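Local coordinates for protein formiminoglutamase (Trypanosoma cruzi, PDB 4MYK) that hydrolyses N-formimino-L-glutamate to L-glutamate and formamide as an arginase-like manganese metalloenzyme, at residues Gly120-Ser125 / Ser234-Ser239; Val142-Ser147 / Thr164-Leu169; Glu41-Asn46 / Val248-Ala253; Ala126-Ala131 / Val274-Met279. The protein carries 1 engineered substitution. All coordinates share one frame; numbering follows the deposited sequence.

Interaction 1: residues Gly120-Ser125 / Ser234-Ser239; sequences GGNDQS and SFDVDS. With MN (manganese (II) ion), chain C.
D236 carries its carboxylate anti to the backbone N (chi1 -178°), whereas N122 sets its amide anti to the carbonyl carbon. These torsions swing both groups into the metal cleft of the arginase/deacetylase fold. There the N122 amide and D236 carboxylate planes stand 56° apart. N122 OD1 as modelled lies 2.7 Å from D236 OD2. The same D236 OD2 binds manganese at 2.3 Å. D238 grips that ion with both oxygens, OD1 at 2.3 Å and OD2 at 2.4 Å, and a water also binds. D146 and H148 complete the site. D236 OD1 faces the other way and accepts a hydrogen bond from D238 N at 2.8 Å, on the anti side, tilted 32° out of the carboxylate plane. This closes an Asx turn after strand 231-236. D236 O is held too: S239 OG donates to it at 2.7 Å, and S239 N bonds to the same oxygen. Two residues earlier on the strand, S234 OG lies 3.6 Å from S125 OG at the start of helix 125-135. S234 OG bonds to D278, while the S125 hydroxyl has both N122 O and D278 within reach. D236 thus divides its labour, one oxygen on metal and one on the backbone, which fixes the rotation of the carboxylate. Since D236 also belongs with N122 and D146 to the second manganese site, the contact joins the two metals of a binuclear centre.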
loop_
_atom_site.group_PDB
_atom_site.type_symbol
_atom_site.label_atom_id
_atom_site.label_comp_id
_atom_site.label_asym_id
_atom_site.label_seq_id
_atom_site.Cartn_x
_atom_site.Cartn_y
_atom_site.Cartn_z
ATOM N N GLY A 120 16.292 14.488 9.147
ATOM C CA GLY A 120 17.487 14.185 9.920
ATOM C C GLY A 120 17.477 12.705 10.269
ATOM O O GLY A 120 16.418 12.092 10.298
ATOM N N GLY A 121 18.643 12.118 10.529
ATOM C CA GLY A 121 18.727 10.710 10.899
ATOM C C GLY A 121 18.542 10.381 12.378
ATOM O O GLY A 121 18.556 11.264 13.228
ATOM N N ASN A 122 18.388 9.089 12.671
ATOM C CA ASN A 122 18.145 8.562 14.022
ATOM C C ASN A 122 18.991 9.193 15.118
ATOM O O ASN A 122 18.567 9.278 16.285
ATOM C CB ASN A 122 18.416 7.048 14.070
ATOM C CG ASN A 122 17.453 6.231 13.214
ATOM O OD1 ASN A 122 16.245 6.481 13.178
ATOM N ND2 ASN A 122 17.992 5.225 12.542
ATOM N N ASP A 123 20.200 9.605 14.747
ATOM C CA ASP A 123 21.221 9.989 15.728
ATOM C C ASP A 123 20.848 11.214 16.577
ATOM O O ASP A 123 21.363 11.394 17.680
ATOM C CB ASP A 123 22.575 10.167 15.045
ATOM C CG ASP A 123 23.167 8.840 14.577
ATOM O OD1 ASP A 123 24.312 8.840 14.075
ATOM O OD2 ASP A 123 22.498 7.792 14.718
ATOM N N GLN A 124 19.934 12.032 16.058
ATOM C CA GLN A 124 19.403 13.179 16.778
ATOM C C GLN A 124 18.768 12.773 18.113
ATOM O O GLN A 124 18.663 13.590 19.029
ATOM C CB GLN A 124 18.362 13.895 15.911
ATOM C CG GLN A 124 17.026 13.147 15.782
ATOM C CD GLN A 124 16.011 13.904 14.952
ATOM O OE1 GLN A 124 16.273 15.011 14.488
ATOM N NE2 GLN A 124 14.848 13.311 14.755
ATOM N N SER A 125 18.343 11.514 18.213
ATOM C CA SER A 125 17.599 11.047 19.374
ATOM C C SER A 125 18.454 11.008 20.628
ATOM O O SER A 125 17.936 11.137 21.734
ATOM C CB SER A 125 17.019 9.667 19.110
ATOM O OG SER A 125 16.327 9.646 17.877
ATOM N N SER A 234 9.663 9.137 20.384
ATOM C CA SER A 234 10.634 9.123 19.288
ATOM C C SER A 234 10.113 8.273 18.133
ATOM O O SER A 234 9.978 7.050 18.259
ATOM C CB SER A 234 11.983 8.576 19.773
ATOM O OG SER A 234 13.003 8.747 18.802
ATOM N N PHE A 235 9.821 8.917 17.013
ATOM C CA PHE A 235 9.155 8.233 15.907
ATOM C C PHE A 235 10.009 8.113 14.656
ATOM O O PHE A 235 10.003 9.016 13.824
ATOM C CB PHE A 235 7.859 8.950 15.538
ATOM C CG PHE A 235 6.804 8.035 14.979
ATOM C CD1 PHE A 235 7.119 7.112 14.000
ATOM C CD2 PHE A 235 5.495 8.087 15.448
ATOM C CE1 PHE A 235 6.153 6.273 13.488
ATOM C CE2 PHE A 235 4.519 7.244 14.930
ATOM C CZ PHE A 235 4.850 6.340 13.957
ATOM N N ASP A 236 10.722 6.998 14.512
ATOM C CA ASP A 236 11.445 6.721 13.271
ATOM C C ASP A 236 10.416 6.372 12.211
ATOM O O ASP A 236 9.672 5.415 12.374
ATOM C CB ASP A 236 12.425 5.564 13.457
ATOM C CG ASP A 236 13.242 5.267 12.198
ATOM O OD1 ASP A 236 12.805 5.586 11.073
ATOM O OD2 ASP A 236 14.340 4.709 12.342
ATOM N N VAL A 237 10.357 7.151 11.134
ATOM C CA VAL A 237 9.305 6.945 10.143
ATOM C C VAL A 237 9.528 5.726 9.219
ATOM O O VAL A 237 8.625 5.337 8.463
ATOM C CB VAL A 237 8.980 8.239 9.346
ATOM C CG1 VAL A 237 8.435 9.302 10.277
ATOM C CG2 VAL A 237 10.203 8.749 8.608
ATOM N N ASP A 238 10.714 5.114 9.297
ATOM C CA ASP A 238 10.963 3.878 8.556
ATOM C C ASP A 238 10.342 2.672 9.275
ATOM O O ASP A 238 10.571 1.516 8.900
ATOM C CB ASP A 238 12.453 3.683 8.238
ATOM C CG ASP A 238 13.274 3.222 9.433
ATOM O OD1 ASP A 238 12.696 2.705 10.420
ATOM O OD2 ASP A 238 14.519 3.363 9.375
ATOM N N SER A 239 9.548 2.964 10.306
ATOM C CA SER A 239 8.721 1.964 10.977
ATOM C C SER A 239 7.375 1.782 10.262
ATOM O O SER A 239 6.584 0.904 10.608
ATOM C CB SER A 239 8.480 2.380 12.420
ATOM O OG SER A 239 7.732 3.571 12.454
HETATM MN MN MN C . 14.664 2.597 11.614
HETATM O O HOH W 1 16.978 2.948 12.154
#

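Interaction 2: residues Val142-Ser147 / Thr164-Leu169; sequences VINVDS and TPFRQL. With MN (manganese (II) ion), chain C.
Strand 141-145 of the central parallel sheet ends at the manganese cleft, and helix 165-170 packs on one side of this strand, F166 reaching V142 and N144. F166 supplies the flat surface. N144 CB stands over one face of the F166 ring, 4.0 Å from its centroid and 21° off the normal, in a CH-pi contact. The amide of N144 follows the same face. It is stacked on the ring with the two planes 29° apart. N144 reaches this place with CG anti to the backbone N (chi1 -178°), which sends the amide outward from the strand toward the helix. V142, two residues earlier on the same side of the strand, brings CG1 obliquely to F166 CE1 at 3.9 Å. S125 and S234 also touch the phenyl group. The polar end of N144 is not idle. Its ND2 donates to E182 OE1 on the neighbouring strand, and makes a weak bond of 3.5 Å to D146 OD2. D146 OD1 in turn binds this manganese at 2.2 Å. D146 OD2 takes the weak N144 bond, and D146 also belongs to the second manganese site. With F166 against its face and E182 holding its nitrogen, N144 is a second-shell residue that links apolar packing to a bridging metal ligand.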
loop_
_atom_site.group_PDB
_atom_site.type_symbol
_atom_site.label_atom_id
_atom_site.label_comp_id
_atom_site.label_asym_id
_atom_site.label_seq_id
_atom_site.Cartn_x
_atom_site.Cartn_y
_atom_site.Cartn_z
ATOM N N VAL A 142 11.148 6.611 27.777
ATOM C CA VAL A 142 11.485 6.721 26.356
ATOM C C VAL A 142 10.850 5.598 25.525
ATOM O O VAL A 142 10.943 4.419 25.879
ATOM C CB VAL A 142 13.031 6.733 26.126
ATOM C CG1 VAL A 142 13.376 6.821 24.617
ATOM C CG2 VAL A 142 13.687 7.863 26.902
ATOM N N ILE A 143 10.199 5.974 24.426
ATOM C CA ILE A 143 9.734 4.988 23.451
ATOM C C ILE A 143 10.349 5.212 22.062
ATOM O O ILE A 143 10.287 6.317 21.507
ATOM C CB ILE A 143 8.180 4.893 23.383
ATOM C CG1 ILE A 143 7.746 3.919 22.281
ATOM C CG2 ILE A 143 7.538 6.272 23.203
ATOM C CD1 ILE A 143 6.246 3.645 22.271
ATOM N N ASN A 144 10.969 4.161 21.527
ATOM C CA ASN A 144 11.511 4.173 20.172
ATOM C C ASN A 144 10.580 3.401 19.229
ATOM O O ASN A 144 10.552 2.162 19.242
ATOM C CB ASN A 144 12.947 3.594 20.157
ATOM C CG ASN A 144 13.599 3.611 18.766
ATOM O OD1 ASN A 144 13.302 4.461 17.927
ATOM N ND2 ASN A 144 14.495 2.669 18.529
ATOM N N VAL A 145 9.804 4.152 18.445
ATOM C CA VAL A 145 9.021 3.608 17.338
ATOM C C VAL A 145 9.946 3.455 16.134
ATOM O O VAL A 145 10.396 4.454 15.548
ATOM C CB VAL A 145 7.836 4.529 16.946
ATOM C CG1 VAL A 145 6.996 3.887 15.816
ATOM C CG2 VAL A 145 6.973 4.841 18.168
ATOM N N ASP A 146 10.228 2.206 15.771
ATOM C CA ASP A 146 11.312 1.935 14.855
ATOM C C ASP A 146 11.247 0.480 14.446
ATOM O O ASP A 146 11.090 -0.392 15.298
ATOM C CB ASP A 146 12.630 2.225 15.565
ATOM C CG ASP A 146 13.783 2.342 14.623
ATOM O OD1 ASP A 146 13.625 1.999 13.433
ATOM O OD2 ASP A 146 14.849 2.786 15.081
ATOM N N SER A 147 11.350 0.221 13.142
ATOM C CA SER A 147 11.378 -1.152 12.635
ATOM C C SER A 147 12.720 -1.780 12.977
ATOM O O SER A 147 12.900 -2.992 12.895
ATOM C CB SER A 147 11.126 -1.199 11.124
ATOM O OG SER A 147 12.129 -0.521 10.391
ATOM N N THR A 164 24.325 4.823 17.093
ATOM C CA THR A 164 23.373 4.068 17.919
ATOM C C THR A 164 22.828 4.861 19.112
ATOM O O THR A 164 23.282 4.689 20.248
ATOM C CB THR A 164 23.957 2.716 18.394
ATOM O OG1 THR A 164 24.125 1.839 17.268
ATOM C CG2 THR A 164 23.009 2.059 19.359
ATOM N N PRO A 165 21.838 5.733 18.858
ATOM C CA PRO A 165 21.322 6.701 19.844
ATOM C C PRO A 165 20.769 6.104 21.152
ATOM O O PRO A 165 20.837 6.757 22.195
ATOM C CB PRO A 165 20.196 7.422 19.081
ATOM C CG PRO A 165 19.893 6.552 17.890
ATOM C CD PRO A 165 21.172 5.865 17.550
ATOM N N PHE A 166 20.231 4.892 21.105
ATOM C CA PHE A 166 19.551 4.357 22.280
ATOM C C PHE A 166 20.466 3.505 23.140
ATOM O O PHE A 166 20.205 3.274 24.317
ATOM C CB PHE A 166 18.257 3.654 21.873
ATOM C CG PHE A 166 17.258 4.596 21.277
ATOM C CD1 PHE A 166 16.626 5.533 22.077
ATOM C CD2 PHE A 166 16.998 4.597 19.923
ATOM C CE1 PHE A 166 15.729 6.415 21.548
ATOM C CE2 PHE A 166 16.092 5.496 19.384
ATOM C CZ PHE A 166 15.456 6.396 20.197
ATOM N N ARG A 167 21.559 3.060 22.546
ATOM C CA ARG A 167 22.649 2.514 23.333
ATOM C C ARG A 167 23.080 3.610 24.286
ATOM O O ARG A 167 23.207 3.377 25.484
ATOM C CB ARG A 167 23.810 2.075 22.427
ATOM C CG ARG A 167 25.053 1.553 23.138
ATOM C CD ARG A 167 24.716 0.677 24.330
ATOM N NE ARG A 167 25.064 -0.732 24.144
ATOM C CZ ARG A 167 26.259 -1.192 23.773
ATOM N NH1 ARG A 167 27.263 -0.365 23.510
ATOM N NH2 ARG A 167 26.447 -2.498 23.653
ATOM N N GLN A 168 23.263 4.811 23.745
ATOM C CA GLN A 168 23.752 5.951 24.515
ATOM C C GLN A 168 22.854 6.263 25.681
ATOM O O GLN A 168 23.318 6.630 26.753
ATOM C CB GLN A 168 23.869 7.195 23.641
ATOM C CG GLN A 168 25.045 7.151 22.714
ATOM C CD GLN A 168 25.199 8.413 21.905
ATOM O OE1 GLN A 168 25.084 8.389 20.680
ATOM N NE2 GLN A 168 25.474 9.526 22.582
ATOM N N LEU A 169 21.558 6.131 25.465
ATOM C CA LEU A 169 20.626 6.455 26.520
ATOM C C LEU A 169 20.555 5.320 27.558
ATOM O O LEU A 169 20.535 5.571 28.763
ATOM C CB LEU A 169 19.273 6.864 25.922
ATOM C CG LEU A 169 19.439 8.033 24.920
ATOM C CD1 LEU A 169 18.202 8.268 24.035
ATOM C CD2 LEU A 169 19.895 9.363 25.598
HETATM MN MN MN C . 14.664 2.597 11.614
HETATM O O HOH W 1 16.978 2.948 12.154
#

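Interaction 3: residues Glu41-Asn46 / Val248-Ala253; sequences EGCVRN and VSCPAA
No ring, amide or carboxylate stacks where C43 meets C250. The joint is a disulfide, with C43 SG and C250 SG 2.0 Å apart. The two cysteines approach it differently. C43 SG lies anti to its backbone N (chi1 -157°), while C250 SG lies beside its N and anti to the carbonyl carbon (chi1 -66°). The bridge is twisted to a chi3 of -104°, somewhat beyond a right angle. Beyond the sulfurs few atoms of the two segments meet. S249 CB approaches V44 N at 4.4 Å, and N46 O lies 4.1 Å from C250 SG. C43 and V44 are the central residues of a type I turn running from G42 to R45, so the bridge ties this turn to a loop with no regular structure. E281 bonds both sides of the joint, through its OE2 to C43 N and its OE1 to S249 OG. The metal centre is close: the C43 side chain is about 5 Å from a manganese ion at nearest atoms, and C250 touches the ligand H148. The bond belongs to the oxidized enzyme. It covalently staples two loops far apart in sequence at the mouth of the metal cleft, and like any disulfide it can in principle be opened by reduction.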
loop_
_atom_site.group_PDB
_atom_site.type_symbol
_atom_site.label_atom_id
_atom_site.label_comp_id
_atom_site.label_asym_id
_atom_site.label_seq_id
_atom_site.Cartn_x
_atom_site.Cartn_y
_atom_site.Cartn_z
ATOM N N GLU A 41 23.103 11.364 9.555
ATOM C CA GLU A 41 23.535 10.206 10.343
ATOM C C GLU A 41 22.445 9.408 11.072
ATOM O O GLU A 41 21.666 9.940 11.863
ATOM C CB GLU A 41 24.662 10.599 11.296
ATOM C CG GLU A 41 25.968 10.948 10.586
ATOM C CD GLU A 41 25.979 12.347 9.954
ATOM O OE1 GLU A 41 25.027 13.122 10.191
ATOM O OE2 GLU A 41 26.952 12.668 9.228
ATOM N N GLY A 42 22.426 8.109 10.790
ATOM C CA GLY A 42 21.463 7.189 11.356
ATOM C C GLY A 42 21.482 5.922 10.530
ATOM O O GLY A 42 22.512 5.269 10.409
ATOM N N CYS A 43 20.345 5.590 9.930
ATOM C CA CYS A 43 20.207 4.337 9.188
ATOM C C CYS A 43 20.983 4.307 7.861
ATOM O O CYS A 43 21.204 3.233 7.288
ATOM C CB CYS A 43 18.728 4.004 8.961
ATOM S SG CYS A 43 18.438 2.264 8.665
ATOM N N VAL A 44 21.393 5.479 7.375
ATOM C CA VAL A 44 22.310 5.542 6.228
ATOM C C VAL A 44 23.565 4.714 6.523
ATOM O O VAL A 44 24.231 4.216 5.614
ATOM C CB VAL A 44 22.706 6.999 5.860
ATOM C CG1 VAL A 44 23.485 7.653 6.986
ATOM C CG2 VAL A 44 23.519 7.018 4.575
ATOM N N ARG A 45 23.868 4.569 7.809
ATOM C CA ARG A 45 24.991 3.766 8.262
ATOM C C ARG A 45 24.722 2.278 8.029
ATOM O O ARG A 45 25.583 1.554 7.522
ATOM C CB ARG A 45 25.253 4.039 9.744
ATOM C CG ARG A 45 25.362 2.793 10.613
ATOM C CD ARG A 45 24.614 2.973 11.938
ATOM N NE ARG A 45 25.402 2.534 13.092
ATOM C CZ ARG A 45 25.076 2.767 14.361
ATOM N NH1 ARG A 45 23.966 3.432 14.660
ATOM N NH2 ARG A 45 25.861 2.333 15.337
ATOM N N ASN A 46 23.516 1.840 8.389
ATOM C CA ASN A 46 23.119 0.438 8.292
ATOM C C ASN A 46 22.427 0.132 6.968
ATOM O O ASN A 46 21.333 -0.435 6.945
ATOM C CB ASN A 46 22.202 0.063 9.459
ATOM C CG ASN A 46 22.735 0.551 10.794
ATOM O OD1 ASN A 46 23.848 0.200 11.191
ATOM N ND2 ASN A 46 21.947 1.375 11.489
ATOM N N VAL A 248 12.281 7.230 2.896
ATOM C CA VAL A 248 13.058 7.098 4.121
ATOM C C VAL A 248 14.358 6.440 3.712
ATOM O O VAL A 248 14.467 5.955 2.596
ATOM C CB VAL A 248 12.336 6.242 5.211
ATOM C CG1 VAL A 248 10.970 6.828 5.554
ATOM C CG2 VAL A 248 12.199 4.801 4.775
ATOM N N SER A 249 15.352 6.443 4.592
ATOM C CA SER A 249 16.679 5.950 4.222
ATOM C C SER A 249 16.683 4.423 4.172
ATOM O O SER A 249 17.346 3.818 3.332
ATOM C CB SER A 249 17.749 6.467 5.200
ATOM O OG SER A 249 17.571 7.856 5.479
ATOM N N CYS A 250 15.922 3.805 5.069
ATOM C CA CYS A 250 15.798 2.354 5.108
ATOM C C CYS A 250 14.340 1.950 4.932
ATOM O O CYS A 250 13.656 1.666 5.913
ATOM C CB CYS A 250 16.336 1.806 6.431
ATOM S SG CYS A 250 18.128 2.037 6.665
ATOM N N PRO A 251 13.858 1.938 3.675
ATOM C CA PRO A 251 12.464 1.588 3.368
ATOM C C PRO A 251 12.027 0.219 3.917
ATOM O O PRO A 251 12.746 -0.790 3.783
ATOM C CB PRO A 251 12.427 1.616 1.834
ATOM C CG PRO A 251 13.516 2.586 1.454
ATOM C CD PRO A 251 14.600 2.371 2.472
ATOM N N ALA A 252 10.847 0.199 4.538
ATOM C CA ALA A 252 10.341 -1.005 5.183
ATOM C C ALA A 252 9.406 -1.769 4.263
ATOM O O ALA A 252 8.522 -1.174 3.639
ATOM C CB ALA A 252 9.625 -0.648 6.482
ATOM N N ALA A 253 9.597 -3.086 4.189
ATOM C CA ALA A 253 8.695 -3.932 3.422
ATOM C C ALA A 253 7.344 -4.045 4.122
ATOM O O ALA A 253 6.298 -3.827 3.505
ATOM C CB ALA A 253 9.303 -5.299 3.183
#

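Interaction 4: residues Ala126-Ala131 / Val274-Met279; sequences APNGRA and VMMMDM
N128 on helix 125-135 meets two side chains of strand 274-280, and lies differently against each. It crosses M276 at about a right angle. The methionine chain bends at its last torsion and lays CE against CB and the amide carbon CG of N128, with M276 CE 3.7 Å from N128 CG. M276 SD sits close to the helix backbone, 3.7 Å from N128 O. Against D278 the approach is oblique, and the amide and carboxylate planes are 64° apart. N128 ND2 donates to D278 OD2 at 3.0 Å, with an N-H...O angle of 148°. The acceptor lies nearly in the amide plane of N128, whereas the donor meets OD2 on the anti side, 18° out of the carboxylate plane. D278 has more partners: S234 OG bonds to its OD1, and S125 OG lies within reach of the same OD2 that N128 uses. L101 and V105 of helix 94-110 also pack on the N128 side chain. The carboxylate is buried, and hydrogen bonds from N128 and S234, and possibly S125, compensate it there. They would be expected to stabilise a negative charge on D278. The M276 methyl packs on the N128 side chain, while the amide nitrogen of N128 ties the helix to the strand.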
loop_
_atom_site.group_PDB
_atom_site.type_symbol
_atom_site.label_atom_id
_atom_site.label_comp_id
_atom_site.label_asym_id
_atom_site.label_seq_id
_atom_site.Cartn_x
_atom_site.Cartn_y
_atom_site.Cartn_z
ATOM N N ALA A 126 19.761 10.824 20.457
ATOM C CA ALA A 126 20.665 10.809 21.601
ATOM C C ALA A 126 20.692 12.174 22.307
ATOM O O ALA A 126 20.401 12.257 23.500
ATOM C CB ALA A 126 22.056 10.355 21.190
ATOM N N PRO A 127 21.014 13.253 21.566
ATOM C CA PRO A 127 20.957 14.608 22.131
ATOM C C PRO A 127 19.601 14.898 22.765
ATOM O O PRO A 127 19.520 15.424 23.873
ATOM C CB PRO A 127 21.140 15.501 20.902
ATOM C CG PRO A 127 21.888 14.678 19.936
ATOM C CD PRO A 127 21.456 13.263 20.156
ATOM N N ASN A 128 18.542 14.562 22.036
ATOM C CA ASN A 128 17.169 14.769 22.482
ATOM C C ASN A 128 16.851 14.089 23.809
ATOM O O ASN A 128 16.230 14.677 24.686
ATOM C CB ASN A 128 16.199 14.276 21.405
ATOM C CG ASN A 128 16.185 15.169 20.187
ATOM O OD1 ASN A 128 16.682 16.291 20.222
ATOM N ND2 ASN A 128 15.594 14.683 19.106
ATOM N N GLY A 129 17.276 12.840 23.943
ATOM C CA GLY A 129 17.093 12.104 25.175
ATOM C C GLY A 129 17.864 12.684 26.349
ATOM O O GLY A 129 17.351 12.728 27.468
ATOM N N ARG A 130 19.101 13.115 26.107
ATOM C CA ARG A 130 19.903 13.733 27.166
ATOM C C ARG A 130 19.284 15.047 27.643
ATOM O O ARG A 130 19.288 15.349 28.840
ATOM C CB ARG A 130 21.347 13.938 26.708
ATOM C CG ARG A 130 22.148 12.648 26.646
ATOM C CD ARG A 130 23.620 12.901 26.392
ATOM N NE ARG A 130 23.865 13.551 25.106
ATOM C CZ ARG A 130 24.046 12.897 23.964
ATOM N NH1 ARG A 130 23.987 11.569 23.949
ATOM N NH2 ARG A 130 24.281 13.570 22.843
ATOM N N ALA A 131 18.752 15.823 26.701
ATOM C CA ALA A 131 17.933 16.991 27.035
ATOM C C ALA A 131 16.805 16.629 28.013
ATOM O O ALA A 131 16.486 17.409 28.916
ATOM C CB ALA A 131 17.365 17.641 25.763
ATOM N N VAL A 274 3.571 12.835 27.760
ATOM C CA VAL A 274 4.487 12.917 26.625
ATOM C C VAL A 274 5.047 14.335 26.487
ATOM O O VAL A 274 4.322 15.272 26.124
ATOM C CB VAL A 274 3.816 12.462 25.318
ATOM C CG1 VAL A 274 4.727 12.727 24.127
ATOM C CG2 VAL A 274 3.467 10.986 25.408
ATOM N N MET A 275 6.339 14.490 26.769
ATOM C CA MET A 275 6.905 15.822 26.967
ATOM C C MET A 275 7.739 16.344 25.795
ATOM O O MET A 275 8.069 17.533 25.729
ATOM C CB MET A 275 7.686 15.876 28.287
ATOM C CG MET A 275 6.851 15.466 29.503
ATOM S SD MET A 275 5.414 16.525 29.783
ATOM C CE MET A 275 6.241 18.048 30.232
ATOM N N MET A 276 8.078 15.458 24.874
ATOM C CA MET A 276 8.678 15.894 23.628
ATOM C C MET A 276 8.545 14.791 22.605
ATOM O O MET A 276 8.165 13.675 22.921
ATOM C CB MET A 276 10.149 16.297 23.794
ATOM C CG MET A 276 11.144 15.147 23.732
ATOM S SD MET A 276 12.877 15.661 23.485
ATOM C CE MET A 276 12.886 15.979 21.718
ATOM N N MET A 277 8.867 15.129 21.370
ATOM C CA MET A 277 8.717 14.218 20.255
ATOM C C MET A 277 9.803 14.506 19.238
ATOM O O MET A 277 10.161 15.660 19.024
ATOM C CB MET A 277 7.347 14.407 19.592
ATOM C CG MET A 277 7.267 13.792 18.216
ATOM S SD MET A 277 5.609 13.553 17.598
ATOM C CE MET A 277 5.957 12.412 16.257
ATOM N N ASP A 278 10.356 13.456 18.640
ATOM C CA ASP A 278 11.183 13.646 17.459
ATOM C C ASP A 278 10.744 12.689 16.360
ATOM O O ASP A 278 10.026 11.724 16.623
ATOM C CB ASP A 278 12.699 13.626 17.758
ATOM C CG ASP A 278 13.292 12.216 17.875
ATOM O OD1 ASP A 278 12.560 11.215 17.781
ATOM O OD2 ASP A 278 14.524 12.114 18.068
ATOM N N MET A 279 11.139 12.995 15.131
ATOM C CA MET A 279 10.690 12.253 13.962
ATOM C C MET A 279 11.903 12.094 13.088
ATOM O O MET A 279 12.480 13.086 12.657
ATOM C CB MET A 279 9.609 13.036 13.219
ATOM C CG MET A 279 8.962 12.300 12.064
ATOM S SD MET A 279 7.643 13.272 11.278
ATOM C CE MET A 279 6.505 13.455 12.662
#

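Interaction 2 is nested inside the loops closed by interactions 1, 3 and 4; interaction 1 is nested in that of interaction 3, and interaction 4 crosses both 1 and 3. Strands 274-280, 231-236 and 141-145 are successive neighbours in the parallel sheet, so interactions 4, 1 and 2 follow one another across it. Interaction 1 lies in the middle, its centre about 9 Å from those of interactions 2 and 3 and about 11 Å from that of interaction 4. Interactions 1 and 2 share manganese and a water. Interaction 3 lies on the loops beyond the strand ends, its centre about 20 Å from that of interaction 4. Together they connect the sheet core to the metal cleft.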